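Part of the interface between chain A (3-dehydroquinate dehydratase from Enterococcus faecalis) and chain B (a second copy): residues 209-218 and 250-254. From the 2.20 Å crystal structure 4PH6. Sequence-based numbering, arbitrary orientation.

Chain A, residues 209-218: GQLGMISRVT
Chain B (250-254) KTFEQ

No hydrogen bond joins these two stretches, although several polar atoms come close; the contact centres on packing around one aromatic ring, Phe B252, flanked by two glutamines, and buries 397 Å² summed over both sides. The closest polar approaches pair acceptor with acceptor: Gln A210 OE1 lies 3.5 Å from Thr B251 O and 3.4 Å from Glu B253 O, and Gln A210 O lies 3.5 Å from Gln B254 OE1. Leu A211 N is also 3.5 Å from Gln B254 OE1, but at a poor angle for a bond.

The chain A stretch is compact. Gln A210 to Met A213 forms a type I turn (phi/psi -64/-38 at Leu A211, -94/10 at Gly A212), and Met A213 lies in a 3-10 segment that runs to Arg A216. Gly A209 precedes the turn with phi/psi 76/-176, a positive phi that favours glycine. Backbone bonds run from Ser A215 N to Gly A212 O (2.9 Å), Arg A216 N to Met A213 O (2.9 Å) and Val A217 N to Ile A214 O (3.3 Å). Two hydroxyls, both with chi1 p, reinforce the coil: Ser A215 OG donates to Gly A212 O at 2.5 Å, and Thr A218 OG1 to Ile A214 O at 3.0 Å.

In chain B a helix ends with Thr B251. Phe B252 leaves helical geometry at phi/psi -97/19, Glu B253 extends at -72/142, and Glu B253 N bonds to Lys B250 O at 3.2 Å. The register sets Met A213 CA 6.6 Å from Phe B252 CA and Gln A210 CA 6.3 Å from Gln B254 CA.

Phe B252 (chi1 -62°, chi2 -66°) has its CA-to-CB bond sideways, yet its ring reaches chain A, where 100 Å² of the residue is covered. Ile A214 (chi1 p, chi2 t) places CG2 over one face, 4.2 Å from the ring centroid and 21° off the normal, a CH-pi contact; CG2 is 3.9 Å from Phe B252 CD1. Met A213 has its CA-to-CB bond toward chain B and, with chi1 t, chi2 t and chi3 m, sets CG at the ring edge, 3.5 Å from Phe B252 CE1. Its flexible thioether then continues to Thr B251, with Met A213 SD 3.5 Å from Thr B251 O and 4.1 Å from Thr B251 CG2; SD also makes an oblique sulfur-aromatic contact 4.9 Å from the Phe B252 centroid. Val A217 (chi1 m) adds a short branched side chain, its CG2 3.9 Å from Phe B252 CZ. These apolar groups suit a ring that needs no polar partner.

Beside this cluster, two long amides reach across in opposite senses. Gln A210 (chi1 t, chi2 p, chi3 -128°) has its CA-to-CB bond toward chain B. Gln B254 (chi1 m, chi2 m, chi3 -26°) starts sideways but brings OE1 to 3.4 Å from both Leu A211 CA and Leu A211 CD2. Leu A211 (chi1 m, chi2 t) has its CA-to-CB bond away overall, though its end comes nearer. Gln A210 remains exposed and Gln B254 partly exposed, places that a polar amide tolerates.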

ATOM      1  N   GLY A 209       7.038  10.938  -4.022  1.00 12.25           N
ATOM      2  CA  GLY A 209       5.872  11.539  -4.644  1.00 12.77           C
ATOM      3  C   GLY A 209       4.538  10.897  -4.286  1.00 13.30           C
ATOM      4  O   GLY A 209       4.465   9.990  -3.470  1.00 15.40           O
ATOM      5  N   GLN A 210       3.476  11.383  -4.912  1.00 19.79           N
ATOM      6  CA  GLN A 210       2.125  10.894  -4.653  1.00 22.90           C
ATOM      7  C   GLN A 210       1.954   9.446  -5.107  1.00 16.86           C
ATOM      8  O   GLN A 210       1.239   8.676  -4.468  1.00 17.21           O
ATOM      9  CB  GLN A 210       1.091  11.792  -5.348  1.00 29.03           C
ATOM     10  CG  GLN A 210      -0.339  11.581  -4.875  1.00 23.14           C
ATOM     11  CD  GLN A 210      -0.514  11.956  -3.422  1.00 27.97           C
ATOM     12  OE1 GLN A 210      -1.035  11.173  -2.625  1.00 37.09           O
ATOM     13  NE2 GLN A 210      -0.085  13.160  -3.065  1.00 27.88           N
ATOM     14  N   LEU A 211       2.615   9.083  -6.204  1.00 13.92           N
ATOM     15  CA  LEU A 211       2.566   7.713  -6.728  1.00 17.33           C
ATOM     16  C   LEU A 211       3.179   6.675  -5.793  1.00 17.81           C
ATOM     17  O   LEU A 211       2.681   5.558  -5.691  1.00 22.76           O
ATOM     18  CB  LEU A 211       3.283   7.629  -8.073  1.00 13.95           C
ATOM     19  CG  LEU A 211       2.635   8.291  -9.281  1.00 17.95           C
ATOM     20  CD1 LEU A 211       3.684   8.467 -10.372  1.00 14.57           C
ATOM     21  CD2 LEU A 211       1.452   7.485  -9.780  1.00 13.70           C
ATOM     22  N   GLY A 212       4.271   7.026  -5.126  1.00 14.48           N
ATOM     23  CA  GLY A 212       4.962   6.055  -4.304  1.00 11.66           C
ATOM     24  C   GLY A 212       4.564   6.058  -2.839  1.00 17.70           C
ATOM     25  O   GLY A 212       5.215   5.401  -2.028  1.00 24.00           O
ATOM     26  N   MET A 213       3.497   6.779  -2.500  1.00 15.49           N
ATOM     27  CA  MET A 213       3.126   7.003  -1.102  1.00 23.44           C
ATOM     28  C   MET A 213       2.894   5.711  -0.295  1.00 20.13           C
ATOM     29  O   MET A 213       3.273   5.629   0.878  1.00 14.81           O
ATOM     30  CB  MET A 213       1.874   7.881  -1.029  1.00 24.30           C
ATOM     31  CG  MET A 213       1.453   8.247   0.387  1.00 26.08           C
ATOM     32  SD  MET A 213       0.195   9.540   0.410  1.00 65.16           S
ATOM     33  CE  MET A 213       1.140  10.922  -0.190  1.00 17.79           C
ATOM     34  N   ILE A 214       2.278   4.717  -0.926  1.00 15.32           N
ATOM     35  CA  ILE A 214       2.125   3.397  -0.321  1.00 24.15           C
ATOM     36  C   ILE A 214       3.432   2.788   0.199  1.00 13.88           C
ATOM     37  O   ILE A 214       3.412   1.988   1.123  1.00 14.32           O
ATOM     38  CB  ILE A 214       1.532   2.390  -1.308  1.00 27.18           C
ATOM     39  CG1 ILE A 214       2.351   2.398  -2.599  1.00 22.96           C
ATOM     40  CG2 ILE A 214       0.092   2.720  -1.568  1.00 35.37           C
ATOM     41  CD1 ILE A 214       2.107   1.223  -3.496  1.00 32.23           C
ATOM     42  N   SER A 215       4.557   3.148  -0.407  1.00  6.36           N
ATOM     43  CA  SER A 215       5.852   2.615   0.023  1.00  7.21           C
ATOM     44  C   SER A 215       6.241   3.161   1.393  1.00 11.85           C
ATOM     45  O   SER A 215       7.176   2.678   2.017  1.00 12.87           O
ATOM     46  CB  SER A 215       6.946   2.945  -1.004  1.00  6.58           C
ATOM     47  OG  SER A 215       7.270   4.328  -1.010  1.00  5.63           O
ATOM     48  N   ARG A 216       5.522   4.177   1.860  1.00 10.82           N
ATOM     49  CA  ARG A 216       5.868   4.796   3.128  1.00  5.49           C
ATOM     50  C   ARG A 216       5.135   4.149   4.297  1.00  8.97           C
ATOM     51  O   ARG A 216       5.460   4.425   5.443  1.00  5.78           O
ATOM     52  CB  ARG A 216       5.571   6.292   3.095  1.00  9.32           C
ATOM     53  CG  ARG A 216       6.322   7.054   2.014  1.00  6.73           C
ATOM     54  CD  ARG A 216       6.209   8.548   2.232  1.00  5.41           C
ATOM     55  NE  ARG A 216       6.882   9.340   1.206  1.00  8.85           N
ATOM     56  CZ  ARG A 216       8.166   9.684   1.230  1.00 16.97           C
ATOM     57  NH1 ARG A 216       8.953   9.287   2.224  1.00 15.79           N
ATOM     58  NH2 ARG A 216       8.672  10.417   0.244  1.00 21.24           N
ATOM     59  N   VAL A 217       4.164   3.276   4.013  1.00  7.35           N
ATOM     60  CA  VAL A 217       3.412   2.634   5.082  1.00 10.71           C
ATOM     61  C   VAL A 217       3.491   1.104   5.065  1.00 13.56           C
ATOM     62  O   VAL A 217       2.965   0.434   5.968  1.00  7.43           O
ATOM     63  CB  VAL A 217       1.929   3.060   5.038  1.00 15.75           C
ATOM     64  CG1 VAL A 217       1.824   4.590   5.044  1.00 11.87           C
ATOM     65  CG2 VAL A 217       1.224   2.458   3.817  1.00 16.42           C
ATOM     66  N   THR A 218       4.163   0.564   4.049  1.00  9.83           N
ATOM     67  CA  THR A 218       4.264  -0.878   3.855  1.00  7.22           C
ATOM     68  C   THR A 218       5.575  -1.468   4.331  1.00 19.41           C
ATOM     69  O   THR A 218       5.853  -2.630   4.048  1.00 21.58           O
ATOM     70  CB  THR A 218       4.103  -1.266   2.356  1.00 19.51           C
ATOM     71  OG1 THR A 218       5.034  -0.524   1.542  1.00 15.99           O
ATOM     72  CG2 THR A 218       2.703  -0.986   1.896  1.00 15.81           C
TER
ATOM     73  N   LYS B 250      -8.783   8.249  -0.130  1.00 15.45           N
ATOM     74  CA  LYS B 250      -8.502   9.661  -0.360  1.00 23.05           C
ATOM     75  C   LYS B 250      -7.036   9.991  -0.094  1.00 16.77           C
ATOM     76  O   LYS B 250      -6.426  10.735  -0.856  1.00 17.51           O
ATOM     77  CB  LYS B 250      -9.415  10.556   0.502  1.00 22.33           C
ATOM     78  CG  LYS B 250     -10.899  10.230   0.367  1.00 20.49           C
ATOM     79  CD  LYS B 250     -11.773  11.078   1.287  1.00 23.80           C
ATOM     80  CE  LYS B 250     -13.054  11.511   0.582  1.00 30.39           C
ATOM     81  NZ  LYS B 250     -14.087  11.971   1.547  1.00 30.22           N
ATOM     82  N   THR B 251      -6.467   9.421   0.965  1.00 16.37           N
ATOM     83  CA  THR B 251      -5.058   9.651   1.285  1.00 16.78           C
ATOM     84  C   THR B 251      -4.115   9.215   0.153  1.00 20.35           C
ATOM     85  O   THR B 251      -3.182   9.939  -0.193  1.00 24.16           O
ATOM     86  CB  THR B 251      -4.654   8.933   2.590  1.00 16.32           C
ATOM     87  OG1 THR B 251      -5.279   9.577   3.704  1.00 16.39           O
ATOM     88  CG2 THR B 251      -3.147   8.975   2.787  1.00 24.44           C
ATOM     89  N   PHE B 252      -4.364   8.053  -0.444  1.00 18.97           N
ATOM     90  CA  PHE B 252      -3.481   7.552  -1.501  1.00 18.47           C
ATOM     91  C   PHE B 252      -4.002   7.868  -2.897  1.00 17.05           C
ATOM     92  O   PHE B 252      -3.592   7.236  -3.875  1.00 18.81           O
ATOM     93  CB  PHE B 252      -3.279   6.037  -1.371  1.00 21.44           C
ATOM     94  CG  PHE B 252      -2.617   5.621  -0.089  1.00 22.05           C
ATOM     95  CD1 PHE B 252      -1.306   5.975   0.177  1.00 21.97           C
ATOM     96  CD2 PHE B 252      -3.301   4.864   0.848  1.00 18.89           C
ATOM     97  CE1 PHE B 252      -0.698   5.594   1.355  1.00 18.81           C
ATOM     98  CE2 PHE B 252      -2.686   4.475   2.029  1.00 17.28           C
ATOM     99  CZ  PHE B 252      -1.394   4.845   2.278  1.00 16.91           C
ATOM    100  N   GLU B 253      -4.906   8.836  -2.996  1.00 19.75           N
ATOM    101  CA  GLU B 253      -5.500   9.169  -4.287  1.00 22.98           C
ATOM    102  C   GLU B 253      -4.482   9.882  -5.169  1.00 25.66           C
ATOM    103  O   GLU B 253      -3.691  10.687  -4.669  1.00 28.25           O
ATOM    104  CB  GLU B 253      -6.760  10.024  -4.104  1.00 22.06           C
ATOM    105  CG  GLU B 253      -7.087  10.904  -5.298  1.00 23.30           C
ATOM    106  CD  GLU B 253      -8.328  11.753  -5.088  1.00 32.94           C
ATOM    107  OE1 GLU B 253      -8.858  11.771  -3.950  1.00 32.82           O
ATOM    108  OE2 GLU B 253      -8.765  12.411  -6.061  1.00 36.82           O
ATOM    109  N   GLN B 254      -4.500   9.588  -6.471  1.00 19.54           N
ATOM    110  CA  GLN B 254      -3.472  10.096  -7.378  1.00 24.72           C
ATOM    111  C   GLN B 254      -3.792  11.472  -7.969  1.00 29.18           C
ATOM    112  O   GLN B 254      -4.955  11.865  -8.077  1.00 33.20           O
ATOM    113  CB  GLN B 254      -3.221   9.096  -8.512  1.00 20.07           C
ATOM    114  CG  GLN B 254      -2.705   7.734  -8.060  1.00 20.24           C
ATOM    115  CD  GLN B 254      -1.420   7.819  -7.238  1.00 23.25           C
ATOM    116  OE1 GLN B 254      -0.647   8.764  -7.360  1.00 26.10           O
ATOM    117  NE2 GLN B 254      -1.183   6.808  -6.416  1.00 26.74           N
TER